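Local coordinates for protein cryptochrome DASH, chloroplastic/mitochondrial (Arabidopsis thaliana, PDB 2IJG) that repairs cyclobutane pyrimidine dimers in single-stranded DNA, using FAD and a methenyltetrahydrofolate chromophore, and may also act as a photoreceptor, at residues V42-F47 against R138-H143; S66-P71 against P220-D225; F98-L103 against G228-L233; A370-P375 against D490-L495; I377-K382 against E463-W468. All coordinates share one frame; numbering follows the deposited sequence.

Interaction 1 (V42-F47 against R138-H143)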
# COMPACT_ATOMS: atom_id res chain seq x y z
N VAL A 42 -23.43 18.90 -12.39
CA VAL A 42 -22.51 18.65 -11.30
C VAL A 42 -22.21 17.16 -11.13
O VAL A 42 -23.06 16.32 -11.41
CB VAL A 42 -23.08 19.18 -9.97
CG1 VAL A 42 -22.16 18.82 -8.82
CG2 VAL A 42 -23.26 20.68 -10.05
N THR A 43 -21.00 16.86 -10.68
CA THR A 43 -20.60 15.49 -10.43
C THR A 43 -19.77 15.44 -9.16
O THR A 43 -19.01 16.37 -8.87
CB THR A 43 -19.76 14.90 -11.58
OG1 THR A 43 -19.45 13.53 -11.29
CG2 THR A 43 -18.46 15.68 -11.76
N ILE A 44 -19.92 14.36 -8.40
CA ILE A 44 -19.17 14.19 -7.17
C ILE A 44 -18.07 13.17 -7.40
O ILE A 44 -18.31 12.10 -7.97
CB ILE A 44 -20.08 13.69 -6.03
CG1 ILE A 44 -21.15 14.73 -5.73
CG2 ILE A 44 -19.23 13.38 -4.79
CD1 ILE A 44 -22.15 14.32 -4.66
N LEU A 45 -16.86 13.52 -6.97
CA LEU A 45 -15.71 12.64 -7.10
C LEU A 45 -15.38 12.15 -5.70
O LEU A 45 -14.89 12.91 -4.86
CB LEU A 45 -14.51 13.41 -7.66
CG LEU A 45 -13.46 12.70 -8.52
CD1 LEU A 45 -12.10 13.29 -8.18
CD2 LEU A 45 -13.47 11.20 -8.30
N TRP A 46 -15.67 10.88 -5.44
CA TRP A 46 -15.44 10.25 -4.14
C TRP A 46 -14.09 9.52 -4.19
O TRP A 46 -13.95 8.53 -4.91
CB TRP A 46 -16.61 9.30 -3.87
CG TRP A 46 -16.43 8.31 -2.77
CD1 TRP A 46 -15.80 8.51 -1.58
CD2 TRP A 46 -16.96 6.99 -2.73
NE1 TRP A 46 -15.90 7.38 -0.80
CE2 TRP A 46 -16.61 6.43 -1.48
CE3 TRP A 46 -17.70 6.21 -3.64
CZ2 TRP A 46 -16.98 5.14 -1.11
CZ3 TRP A 46 -18.06 4.92 -3.27
CH2 TRP A 46 -17.70 4.40 -2.01
N PHE A 47 -13.11 9.99 -3.43
CA PHE A 47 -11.77 9.41 -3.46
C PHE A 47 -11.47 7.99 -2.95
O PHE A 47 -11.28 7.09 -3.76
CB PHE A 47 -10.77 10.41 -2.89
CG PHE A 47 -10.30 11.41 -3.90
CD1 PHE A 47 -10.98 12.62 -4.09
CD2 PHE A 47 -9.20 11.13 -4.72
CE1 PHE A 47 -10.58 13.51 -5.07
CE2 PHE A 47 -8.80 12.02 -5.71
CZ PHE A 47 -9.49 13.21 -5.89
N ARG A 138 -25.31 14.67 -10.88
CA ARG A 138 -25.79 13.69 -11.85
C ARG A 138 -25.13 12.34 -11.59
O ARG A 138 -25.73 11.29 -11.81
CB ARG A 138 -25.45 14.14 -13.28
CG ARG A 138 -26.31 15.27 -13.81
CD ARG A 138 -26.00 15.57 -15.26
NE ARG A 138 -27.00 16.44 -15.86
CZ ARG A 138 -26.96 16.89 -17.11
NH1 ARG A 138 -25.95 16.56 -17.91
NH2 ARG A 138 -27.93 17.68 -17.57
N THR A 139 -23.90 12.38 -11.11
CA THR A 139 -23.17 11.16 -10.85
C THR A 139 -22.17 11.26 -9.71
O THR A 139 -21.83 12.35 -9.25
CB THR A 139 -22.38 10.74 -12.09
OG1 THR A 139 -21.54 11.83 -12.50
CG2 THR A 139 -23.32 10.38 -13.23
N VAL A 140 -21.71 10.10 -9.27
CA VAL A 140 -20.70 10.01 -8.23
C VAL A 140 -19.65 9.07 -8.79
O VAL A 140 -19.92 7.88 -8.98
CB VAL A 140 -21.25 9.41 -6.92
CG1 VAL A 140 -20.10 9.11 -5.97
CG2 VAL A 140 -22.21 10.38 -6.26
N PHE A 141 -18.47 9.60 -9.09
CA PHE A 141 -17.37 8.81 -9.62
C PHE A 141 -16.44 8.35 -8.51
O PHE A 141 -16.31 9.02 -7.48
CB PHE A 141 -16.55 9.60 -10.65
CG PHE A 141 -17.19 9.71 -12.00
CD1 PHE A 141 -18.12 10.71 -12.27
CD2 PHE A 141 -16.89 8.79 -13.00
CE1 PHE A 141 -18.73 10.79 -13.52
CE2 PHE A 141 -17.49 8.86 -14.25
CZ PHE A 141 -18.41 9.87 -14.51
N ALA A 142 -15.79 7.21 -8.72
CA ALA A 142 -14.87 6.63 -7.75
C ALA A 142 -14.27 5.37 -8.35
O ALA A 142 -14.80 4.85 -9.33
CB ALA A 142 -15.60 6.29 -6.45
N HIS A 143 -13.18 4.88 -7.77
CA HIS A 143 -12.57 3.66 -8.28
C HIS A 143 -13.22 2.43 -7.67
O HIS A 143 -13.69 2.45 -6.53
CB HIS A 143 -11.06 3.64 -7.97
CG HIS A 143 -10.23 4.40 -8.96
ND1 HIS A 143 -9.78 5.68 -8.72
CD2 HIS A 143 -9.77 4.06 -10.19
CE1 HIS A 143 -9.08 6.10 -9.76
NE2 HIS A 143 -9.05 5.13 -10.66
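Four backbone hydrogen bonds join strand 42-46 to the chain at 138-141 in parallel register. Arg138 N gives its hydrogen to Val42 O at 2.8 Å. Ile44 uses both its N and its O toward this strand, bonding the residues before and after Val140. Ile44 N reaches Thr139 O nearly straight, 178° at the hydrogen, and Ile44 O receives Phe141 N. Trp46 N closes the series on Phe141 O at 2.8 Å. Val140 CA also points its hydrogen at Ile44 O, 3.2 Å away.

One side-chain hydrogen bond is added. Thr43 OG1 and Thr139 OG1 meet at 3.0 Å. Thr43 OG1 lies opposite its own backbone N (chi1 -178°), which leans the hydroxyl across to the neighbouring strand. Thr43 OG1 also sits in the plane of the Phe141 ring, 3.3 Å from Phe141 CD1.

Apolar contacts lie on both faces. On the face of Ile44 and Val140, Ile44 CB meets Val140 CG2 at 3.9 Å. On the face of Thr43 and Phe141, Leu45 CD2 rests against Phe141 CB. At the far end Trp46 CE3 comes to 3.5 Å from Ala142 CB.

Strand 42-46 is the middle strand of the parallel sheet in the photolyase alpha/beta domain, and 137-143 lies next to it. Helix 124-134 packs on Ile44 and Trp46, helix 57-64 packs on Leu45 and Phe141, and strand 68-75 pairs with the other edge of strand 42-46.

Interaction 2 (S66-P71 against P220-D225)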
# COMPACT_ATOMS: atom_id res chain seq x y z
N SER A 66 -18.84 16.59 -16.99
CA SER A 66 -19.53 17.59 -16.18
C SER A 66 -19.12 19.03 -16.46
O SER A 66 -18.24 19.30 -17.28
CB SER A 66 -19.29 17.30 -14.69
OG SER A 66 -17.93 17.55 -14.37
N ASP A 67 -19.78 19.95 -15.75
CA ASP A 67 -19.52 21.38 -15.85
C ASP A 67 -18.70 21.77 -14.63
O ASP A 67 -17.73 22.52 -14.72
CB ASP A 67 -20.83 22.18 -15.81
CG ASP A 67 -21.67 21.97 -17.04
OD1 ASP A 67 -22.86 22.35 -17.01
OD2 ASP A 67 -21.15 21.42 -18.04
N THR A 68 -19.12 21.25 -13.48
CA THR A 68 -18.47 21.52 -12.21
C THR A 68 -18.25 20.23 -11.41
O THR A 68 -19.06 19.30 -11.48
CB THR A 68 -19.31 22.53 -11.37
OG1 THR A 68 -19.00 22.39 -9.98
CG2 THR A 68 -20.78 22.32 -11.59
N ILE A 69 -17.14 20.18 -10.67
CA ILE A 69 -16.80 18.99 -9.89
C ILE A 69 -16.72 19.26 -8.39
O ILE A 69 -16.24 20.31 -7.96
CB ILE A 69 -15.43 18.42 -10.33
CG1 ILE A 69 -15.43 18.16 -11.84
CG2 ILE A 69 -15.15 17.12 -9.58
CD1 ILE A 69 -14.08 17.72 -12.36
N LEU A 70 -17.19 18.30 -7.60
CA LEU A 70 -17.14 18.40 -6.15
C LEU A 70 -16.36 17.20 -5.61
O LEU A 70 -16.94 16.14 -5.34
CB LEU A 70 -18.55 18.41 -5.56
CG LEU A 70 -18.60 18.46 -4.03
CD1 LEU A 70 -17.77 19.63 -3.52
CD2 LEU A 70 -20.04 18.59 -3.56
N PRO A 71 -15.03 17.33 -5.49
CA PRO A 71 -14.21 16.23 -4.97
C PRO A 71 -14.42 16.07 -3.47
O PRO A 71 -14.38 17.05 -2.73
CB PRO A 71 -12.79 16.65 -5.35
CG PRO A 71 -12.87 18.13 -5.41
CD PRO A 71 -14.20 18.42 -6.03
N PRO A 220 -14.54 24.60 -12.58
CA PRO A 220 -14.91 25.03 -11.23
C PRO A 220 -15.53 23.94 -10.37
O PRO A 220 -15.85 22.85 -10.85
CB PRO A 220 -15.90 26.14 -11.50
CG PRO A 220 -16.67 25.57 -12.65
CD PRO A 220 -15.59 24.97 -13.55
N THR A 221 -15.69 24.25 -9.09
CA THR A 221 -16.30 23.35 -8.12
C THR A 221 -17.61 24.04 -7.78
O THR A 221 -17.83 25.18 -8.18
CB THR A 221 -15.49 23.27 -6.81
OG1 THR A 221 -15.65 24.49 -6.08
CG2 THR A 221 -14.02 23.05 -7.09
N PRO A 222 -18.51 23.37 -7.05
CA PRO A 222 -19.76 24.05 -6.72
C PRO A 222 -19.43 25.15 -5.71
O PRO A 222 -18.26 25.38 -5.39
CB PRO A 222 -20.60 22.94 -6.10
CG PRO A 222 -20.09 21.70 -6.79
CD PRO A 222 -18.60 21.92 -6.77
N SER A 223 -20.45 25.83 -5.21
CA SER A 223 -20.24 26.91 -4.25
C SER A 223 -19.60 26.39 -2.96
O SER A 223 -18.44 26.70 -2.68
CB SER A 223 -21.57 27.61 -3.95
OG SER A 223 -21.35 28.92 -3.48
N VAL A 224 -20.35 25.63 -2.17
CA VAL A 224 -19.82 25.05 -0.92
C VAL A 224 -19.36 26.09 0.11
O VAL A 224 -18.37 26.78 -0.10
CB VAL A 224 -18.61 24.12 -1.20
CG1 VAL A 224 -18.11 23.51 0.10
CG2 VAL A 224 -19.00 23.04 -2.19
N ASP A 225 -20.07 26.18 1.23
CA ASP A 225 -19.68 27.15 2.25
C ASP A 225 -18.74 26.63 3.33
O ASP A 225 -18.34 27.38 4.22
CB ASP A 225 -20.92 27.78 2.90
CG ASP A 225 -22.08 26.81 3.04
OD1 ASP A 225 -22.73 26.51 2.02
OD2 ASP A 225 -22.33 26.35 4.17
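The start of strand 68-75, in the parallel sheet of the alpha/beta domain, is met by an irregular loop that follows helix 195-205. The loop anchors on Ile69 and Thr68. Ile69 N donates to Pro220 O at 3.0 Å. Thr68 OG1 adds a weak bond to the same oxygen, so one carbonyl takes two donors.

Carbon contacts follow along the strand. The Thr221 CA hydrogen points at Ile69 O, with 3.0 Å between Thr221 CA and that oxygen. Pro222 sets its ring beside Thr68 and Leu70. Pro222 CD lies 3.7 Å from Leu70 CB and also touches Thr68 OG1. Leu70 has CG opposite its backbone N (chi1 178°), and this carries Leu70 CD1 out to Val224 CG2 at 3.9 Å.

Thr221 braces its own loop. Thr221 OG1 donates to Pro222 O at 2.8 Å, on a lone pair in the carbonyl plane, while its CB and CG2 sit against Ile69 O. An alanine here is likely to leave Pro222 O without this donor and let the loop turn more easily around Pro222.

Val42 of the next strand touches both Thr68 and Pro222, and Trp227 touches Leu70 and Thr221. A proline-rich loop thus runs beside a strand of the Rossmann-like alpha/beta domain of photolyases, tied by one backbone bond, a weak hydroxyl bond and carbon contacts.

Interaction 3 (F98-L103 against G228-L233)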
# COMPACT_ATOMS: atom_id res chain seq x y z
N PHE A 98 0.12 8.99 8.05
CA PHE A 98 0.47 8.99 6.64
C PHE A 98 -0.76 9.43 5.84
O PHE A 98 -0.65 10.22 4.91
CB PHE A 98 0.91 7.59 6.20
CG PHE A 98 1.52 7.54 4.83
CD1 PHE A 98 2.84 7.94 4.62
CD2 PHE A 98 0.78 7.08 3.74
CE1 PHE A 98 3.41 7.89 3.35
CE2 PHE A 98 1.35 7.02 2.47
CZ PHE A 98 2.66 7.43 2.27
N LEU A 99 -1.93 8.93 6.24
CA LEU A 99 -3.19 9.26 5.57
C LEU A 99 -3.50 10.75 5.67
O LEU A 99 -3.83 11.38 4.66
CB LEU A 99 -4.34 8.46 6.19
CG LEU A 99 -5.76 8.82 5.70
CD1 LEU A 99 -5.89 8.54 4.21
CD2 LEU A 99 -6.77 8.01 6.50
N MET A 100 -3.41 11.30 6.87
CA MET A 100 -3.68 12.73 7.05
C MET A 100 -2.79 13.53 6.10
O MET A 100 -3.25 14.46 5.44
CB MET A 100 -3.43 13.15 8.50
CG MET A 100 -4.33 12.46 9.51
SD MET A 100 -5.97 12.02 8.84
CE MET A 100 -6.87 13.43 9.22
N GLU A 101 -1.52 13.15 6.03
CA GLU A 101 -0.58 13.84 5.15
C GLU A 101 -0.98 13.70 3.69
O GLU A 101 -0.84 14.64 2.90
CB GLU A 101 0.83 13.30 5.36
CG GLU A 101 1.51 13.86 6.60
CD GLU A 101 2.75 13.08 6.98
OE1 GLU A 101 3.43 12.56 6.07
OE2 GLU A 101 3.06 13.02 8.19
N CYS A 102 -1.49 12.53 3.32
CA CYS A 102 -1.92 12.31 1.95
C CYS A 102 -3.09 13.23 1.60
O CYS A 102 -3.16 13.74 0.48
CB CYS A 102 -2.37 10.86 1.75
SG CYS A 102 -1.05 9.66 1.69
N LEU A 103 -4.00 13.44 2.54
CA LEU A 103 -5.16 14.29 2.29
C LEU A 103 -4.75 15.75 2.18
O LEU A 103 -5.28 16.48 1.35
CB LEU A 103 -6.20 14.11 3.40
CG LEU A 103 -6.75 12.67 3.52
CD1 LEU A 103 -7.63 12.55 4.75
CD2 LEU A 103 -7.52 12.32 2.26
N GLY A 228 -14.55 21.91 5.08
CA GLY A 228 -14.06 21.10 6.18
C GLY A 228 -12.55 21.19 6.29
O GLY A 228 -11.93 22.10 5.73
N ASP A 229 -11.94 20.25 7.00
CA ASP A 229 -10.49 20.27 7.17
C ASP A 229 -9.98 18.90 7.59
O ASP A 229 -10.75 18.04 8.00
CB ASP A 229 -10.12 21.32 8.22
CG ASP A 229 -8.65 21.71 8.19
OD1 ASP A 229 -7.98 21.45 7.17
OD2 ASP A 229 -8.17 22.30 9.18
N VAL A 230 -8.67 18.69 7.46
CA VAL A 230 -8.05 17.43 7.84
C VAL A 230 -7.90 17.42 9.36
O VAL A 230 -7.26 18.30 9.93
CB VAL A 230 -6.66 17.30 7.18
CG1 VAL A 230 -6.05 15.94 7.48
CG2 VAL A 230 -6.78 17.50 5.67
N PRO A 231 -8.50 16.42 10.05
CA PRO A 231 -8.47 16.25 11.51
C PRO A 231 -7.09 15.95 12.08
O PRO A 231 -6.20 15.49 11.36
CB PRO A 231 -9.43 15.08 11.75
CG PRO A 231 -10.31 15.09 10.54
CD PRO A 231 -9.34 15.39 9.43
N THR A 232 -6.92 16.19 13.38
CA THR A 232 -5.65 15.97 14.06
C THR A 232 -5.21 14.51 14.24
O THR A 232 -4.03 14.19 14.04
CB THR A 232 -5.63 16.62 15.47
OG1 THR A 232 -6.90 16.43 16.11
CG2 THR A 232 -5.33 18.11 15.36
N LEU A 233 -6.16 13.65 14.61
CA LEU A 233 -5.92 12.21 14.84
C LEU A 233 -6.50 11.89 16.21
O LEU A 233 -7.19 10.89 16.38
CB LEU A 233 -4.42 11.87 14.80
CG LEU A 233 -3.98 10.57 14.11
CD1 LEU A 233 -4.73 10.37 12.79
CD2 LEU A 233 -2.48 10.64 13.85
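Met100 reaches the loop 228-233 by a bent side chain. Its CG lies beside the backbone N (chi1 -62°), and a further bend at chi2 (-31°) brings CG and the sulfur to the loop. Val230 answers with CG1 opposite its own N, facing the helix.

The Met100 side chain touches three residues of the loop. Met100 CB lies 4.0 Å from Val230 CG1, and Met100 SD is at 4.1 Å from the same methyl. Met100 and Val230 run past each other in opposite directions. Met100 CG approaches Pro231 O at 4.0 Å. The modelled place of the Met100 methyl is doubtful, because it comes too near Val230 and Pro231. Met100 CG meets Leu233 CD1 at 3.9 Å. One turn on, Leu103 CB touches the second methyl of Val230, CG2, at 4.1 Å.

Replacing Met100 by an alanine would probably open a gap between Val230 and Leu233 and leave Leu233 CD1 without this neighbour.

The contact across these segments is apolar, but charges lie close by. Asp229 forms a salt bridge with Arg107, and Glu101 one with Arg248. Tyr73 and Leu75 of strand 68-75 touch Leu103 and Pro231, respectively. The loop that follows helix 195-205 thus packs across helix 93-112 of the alpha/beta domain in this photolyase fold.

Interaction 4 (A370-P375 against D490-L495)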
# COMPACT_ATOMS: atom_id res chain seq x y z
N ALA A 370 8.79 -8.01 19.47
CA ALA A 370 10.18 -8.20 19.11
C ALA A 370 11.00 -8.75 20.28
O ALA A 370 12.09 -8.25 20.56
CB ALA A 370 10.78 -6.88 18.63
N LYS A 371 10.47 -9.77 20.94
CA LYS A 371 11.14 -10.40 22.07
C LYS A 371 11.10 -11.92 21.93
O LYS A 371 10.77 -12.63 22.89
CB LYS A 371 10.47 -10.01 23.39
CG LYS A 371 10.48 -8.53 23.71
CD LYS A 371 9.91 -8.29 25.10
CE LYS A 371 9.58 -6.83 25.36
NZ LYS A 371 10.78 -5.96 25.26
N THR A 372 11.43 -12.42 20.75
CA THR A 372 11.43 -13.86 20.52
C THR A 372 12.77 -14.49 20.86
O THR A 372 12.87 -15.70 21.03
CB THR A 372 11.12 -14.21 19.05
OG1 THR A 372 12.20 -13.76 18.21
CG2 THR A 372 9.83 -13.55 18.61
N GLY A 373 13.80 -13.66 20.95
CA GLY A 373 15.13 -14.17 21.25
C GLY A 373 15.91 -14.44 19.98
O GLY A 373 17.07 -14.84 20.03
N TYR A 374 15.26 -14.25 18.84
CA TYR A 374 15.92 -14.44 17.55
C TYR A 374 16.08 -13.08 16.90
O TYR A 374 15.10 -12.49 16.43
CB TYR A 374 15.11 -15.37 16.65
CG TYR A 374 15.02 -16.78 17.19
CD1 TYR A 374 13.91 -17.20 17.92
CD2 TYR A 374 16.08 -17.68 17.02
CE1 TYR A 374 13.86 -18.48 18.47
CE2 TYR A 374 16.04 -18.95 17.56
CZ TYR A 374 14.93 -19.35 18.29
OH TYR A 374 14.90 -20.61 18.85
N PRO A 375 17.32 -12.55 16.86
CA PRO A 375 17.69 -11.25 16.28
C PRO A 375 17.05 -10.95 14.92
O PRO A 375 16.49 -9.87 14.72
CB PRO A 375 19.21 -11.33 16.20
CG PRO A 375 19.54 -12.15 17.42
CD PRO A 375 18.53 -13.27 17.33
N ASP A 490 16.22 -14.97 26.27
CA ASP A 490 15.80 -16.34 26.05
C ASP A 490 14.96 -16.45 24.77
O ASP A 490 14.27 -15.50 24.39
CB ASP A 490 15.01 -16.86 27.25
CG ASP A 490 14.61 -18.31 27.10
OD1 ASP A 490 15.39 -19.09 26.51
OD2 ASP A 490 13.52 -18.68 27.58
N THR A 491 15.06 -17.59 24.11
CA THR A 491 14.30 -17.83 22.89
C THR A 491 12.92 -18.34 23.31
O THR A 491 12.81 -19.33 24.03
CB THR A 491 14.99 -18.87 22.00
OG1 THR A 491 15.34 -20.02 22.78
CG2 THR A 491 16.25 -18.28 21.38
N VAL A 492 11.88 -17.67 22.85
CA VAL A 492 10.51 -18.04 23.21
C VAL A 492 10.06 -19.41 22.69
O VAL A 492 9.09 -19.97 23.18
CB VAL A 492 9.52 -16.95 22.74
CG1 VAL A 492 9.33 -17.02 21.23
CG2 VAL A 492 8.19 -17.11 23.47
N VAL A 493 10.78 -19.94 21.71
CA VAL A 493 10.42 -21.23 21.15
C VAL A 493 11.61 -21.77 20.36
O VAL A 493 12.46 -21.00 19.91
CB VAL A 493 9.19 -21.08 20.20
CG1 VAL A 493 9.61 -20.45 18.88
CG2 VAL A 493 8.53 -22.42 19.98
N PRO A 494 11.72 -23.10 20.22
CA PRO A 494 12.83 -23.68 19.46
C PRO A 494 12.58 -23.48 17.96
O PRO A 494 11.50 -23.05 17.57
CB PRO A 494 12.78 -25.16 19.83
CG PRO A 494 12.04 -25.18 21.14
CD PRO A 494 10.98 -24.15 20.95
N LEU A 495 13.57 -23.78 17.13
CA LEU A 495 13.40 -23.63 15.69
C LEU A 495 12.94 -24.93 15.03
O LEU A 495 13.14 -26.01 15.59
CB LEU A 495 14.71 -23.17 15.05
CG LEU A 495 15.22 -21.77 15.41
CD1 LEU A 495 16.53 -21.51 14.68
CD2 LEU A 495 14.18 -20.72 15.02
O HOH W 1 12.34 -13.83 25.05
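Tyr374 sits at the N-cap of helix 375-387 in the FAD-binding domain, its N closing an ST turn from Thr372, and its ring is held between Thr491 and Leu495. CG of Tyr374 lies beside the backbone N (chi1 -66°), which swings the ring out along the segment 490-495. Thr491 CG2 packs over one face, 3.9 Å from the Tyr374 ring centroid. Leu495 CD2 packs over the opposite face at the same distance. Both are CH-pi contacts displaced toward the rim. Phe401 also meets the ring.

Thr372 makes the turn. Thr372 OG1 lies between the backbone N and the carbonyl carbon (chi1 67°), where it accepts Tyr374 N at 3.2 Å. Thr372 O takes Val492 N at 2.9 Å. Val492 CG1 stands 4.0 Å from Thr372 CB.

Gly373 suits its place. A CB would clash with Asp490 O and Thr491 CA, and the positive phi would also press it on the carbonyl O of Thr372. A water donates to both Lys371 O and Asp490 O, bridging the start of the two segments.

At the far end of the ring, Tyr374 OH donates to Val493 O over 2.7 Å, in the carbonyl plane.

Interaction 5 (I377-K382 against E463-W468)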
# COMPACT_ATOMS: atom_id res chain seq x y z
N ILE A 377 14.43 -12.14 13.63
CA ILE A 377 12.99 -11.97 13.81
C ILE A 377 12.65 -10.67 14.53
O ILE A 377 11.84 -9.88 14.05
CB ILE A 377 12.37 -13.14 14.61
CG1 ILE A 377 12.57 -14.46 13.86
CG2 ILE A 377 10.88 -12.87 14.85
CD1 ILE A 377 12.13 -14.43 12.42
N ASP A 378 13.28 -10.46 15.68
CA ASP A 378 13.01 -9.26 16.47
C ASP A 378 13.36 -7.96 15.75
O ASP A 378 12.64 -6.97 15.88
CB ASP A 378 13.76 -9.33 17.81
CG ASP A 378 13.29 -10.49 18.68
OD1 ASP A 378 12.14 -10.96 18.49
OD2 ASP A 378 14.07 -10.93 19.56
N ALA A 379 14.45 -7.96 15.01
CA ALA A 379 14.86 -6.76 14.28
C ALA A 379 13.73 -6.34 13.33
O ALA A 379 13.33 -5.17 13.29
CB ALA A 379 16.14 -7.03 13.50
N ASN A 380 13.21 -7.29 12.56
CA ASN A 380 12.14 -6.99 11.63
C ASN A 380 10.85 -6.52 12.30
O ASN A 380 10.23 -5.57 11.86
CB ASN A 380 11.85 -8.21 10.77
CG ASN A 380 12.75 -8.28 9.56
OD1 ASN A 380 12.56 -7.53 8.60
ND2 ASN A 380 13.74 -9.15 9.61
N MET A 381 10.46 -7.19 13.39
CA MET A 381 9.24 -6.82 14.07
C MET A 381 9.37 -5.43 14.69
O MET A 381 8.40 -4.68 14.75
CB MET A 381 8.89 -7.86 15.14
CG MET A 381 8.63 -9.25 14.55
SD MET A 381 7.47 -9.22 13.15
CE MET A 381 5.97 -8.70 13.95
N LYS A 382 10.57 -5.09 15.16
CA LYS A 382 10.79 -3.78 15.75
C LYS A 382 10.71 -2.71 14.65
O LYS A 382 10.13 -1.64 14.86
CB LYS A 382 12.16 -3.74 16.42
CG LYS A 382 12.39 -2.53 17.32
CD LYS A 382 13.70 -2.69 18.06
CE LYS A 382 13.92 -1.62 19.11
NZ LYS A 382 15.13 -1.95 19.92
N GLU A 463 24.66 -6.23 10.32
CA GLU A 463 24.45 -4.81 10.52
C GLU A 463 22.97 -4.45 10.57
O GLU A 463 22.60 -3.44 11.17
CB GLU A 463 25.17 -3.98 9.44
CG GLU A 463 24.55 -3.99 8.07
CD GLU A 463 25.22 -3.00 7.13
OE1 GLU A 463 25.18 -1.78 7.41
OE2 GLU A 463 25.79 -3.43 6.11
N TYR A 464 22.13 -5.27 9.95
CA TYR A 464 20.69 -4.99 9.99
C TYR A 464 20.17 -5.23 11.41
O TYR A 464 19.51 -4.38 12.00
CB TYR A 464 19.92 -5.89 9.03
CG TYR A 464 18.42 -5.74 9.20
CD1 TYR A 464 17.78 -4.55 8.87
CD2 TYR A 464 17.67 -6.77 9.75
CE1 TYR A 464 16.42 -4.38 9.11
CE2 TYR A 464 16.30 -6.61 9.99
CZ TYR A 464 15.68 -5.41 9.67
OH TYR A 464 14.34 -5.25 9.92
N VAL A 465 20.47 -6.41 11.94
CA VAL A 465 20.03 -6.75 13.28
C VAL A 465 20.62 -5.78 14.30
O VAL A 465 19.96 -5.40 15.28
CB VAL A 465 20.41 -8.20 13.64
CG1 VAL A 465 20.15 -8.45 15.10
CG2 VAL A 465 19.59 -9.17 12.79
N ALA A 466 21.86 -5.36 14.07
CA ALA A 466 22.53 -4.42 14.98
C ALA A 466 21.88 -3.05 14.93
O ALA A 466 21.76 -2.37 15.96
CB ALA A 466 24.01 -4.31 14.62
N PHE A 467 21.46 -2.62 13.75
CA PHE A 467 20.84 -1.32 13.61
C PHE A 467 19.57 -1.22 14.46
O PHE A 467 19.27 -0.16 15.02
CB PHE A 467 20.49 -1.05 12.14
CG PHE A 467 19.82 0.28 11.91
CD1 PHE A 467 20.57 1.45 11.82
CD2 PHE A 467 18.43 0.36 11.84
CE1 PHE A 467 19.94 2.68 11.66
CE2 PHE A 467 17.80 1.60 11.67
CZ PHE A 467 18.56 2.76 11.59
N TRP A 468 18.83 -2.32 14.57
CA TRP A 468 17.59 -2.30 15.34
C TRP A 468 17.67 -2.79 16.78
O TRP A 468 16.95 -2.29 17.64
CB TRP A 468 16.50 -3.09 14.61
CG TRP A 468 15.97 -2.35 13.42
CD1 TRP A 468 16.27 -2.57 12.11
CD2 TRP A 468 15.11 -1.20 13.45
NE1 TRP A 468 15.66 -1.63 11.32
CE2 TRP A 468 14.94 -0.77 12.11
CE3 TRP A 468 14.47 -0.49 14.47
CZ2 TRP A 468 14.16 0.33 11.78
CZ3 TRP A 468 13.70 0.61 14.14
CH2 TRP A 468 13.55 1.01 12.80
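Ala379 CB is the apolar centre where helices 375-387 and 463-468 cross. Ala379 CB lies 3.5 Å from Tyr464 CE2 and also touches Val465 CG2 and Trp468 CB. The small side chain lets the backbones approach here, Ala379 CA and Val465 CA being 5.3 Å apart. The axes of 377-382 and 463-468 approach to 8.7 Å and cross at 55°.

The aromatic rings flank this centre. Tyr464 has CG opposite its backbone N (chi1 172°), which sends the ring past Ala379 toward Asn380. Trp468 turns its ring so that Ala379 O stands over one face. Lys382 CG approaches the same ring obliquely.

Polar groups lie further out. The amide of Asn380 and the ring of Tyr464 are turned 42° from each other, and Asn380 OD1 is 3.2 Å from Tyr464 OH. Tyr464 OH bonds across to Glu383 of helix 375-387, and Asn380 ND2 bonds within its own helix to Leu376 O.

At the outer edge Lys382 is extended, and Lys382 NZ donates to Trp468 O at 2.9 Å, nearly in line with the carbonyl.

The Asn380 side chain is about 10 Å from the bound FAD, consistent with a place outside the direct lining of the flavin site. The positive charge near the carbonyl end of this short helix would probably be mildly favourable, so polar ties at the edge complement an apolar centre.

Overall arrangement
Interactions 1, 3 and 5 are largely buried, while interactions 2 and 4 lie partly at the surface. Interactions 1 and 2 share the parallel sheet, where Thr43 O meets Leu70 N. Interaction 3 uses the same loop region as interaction 2 but joins it to a helix. Interactions 4 and 5 lie in the FAD-binding domain, across the chain's centre from 1 and 2, and meet at Asp378, which bonds to Thr372 N and Gly373 N. Backbone bonds dominate interaction 1. Interaction 2 has one, with a weak hydroxyl bond and proline packing. Interaction 3 is apolar. Interaction 4 combines CH-pi packing with two hydrogen bonds and a water; interaction 5 has a lysine at its edge.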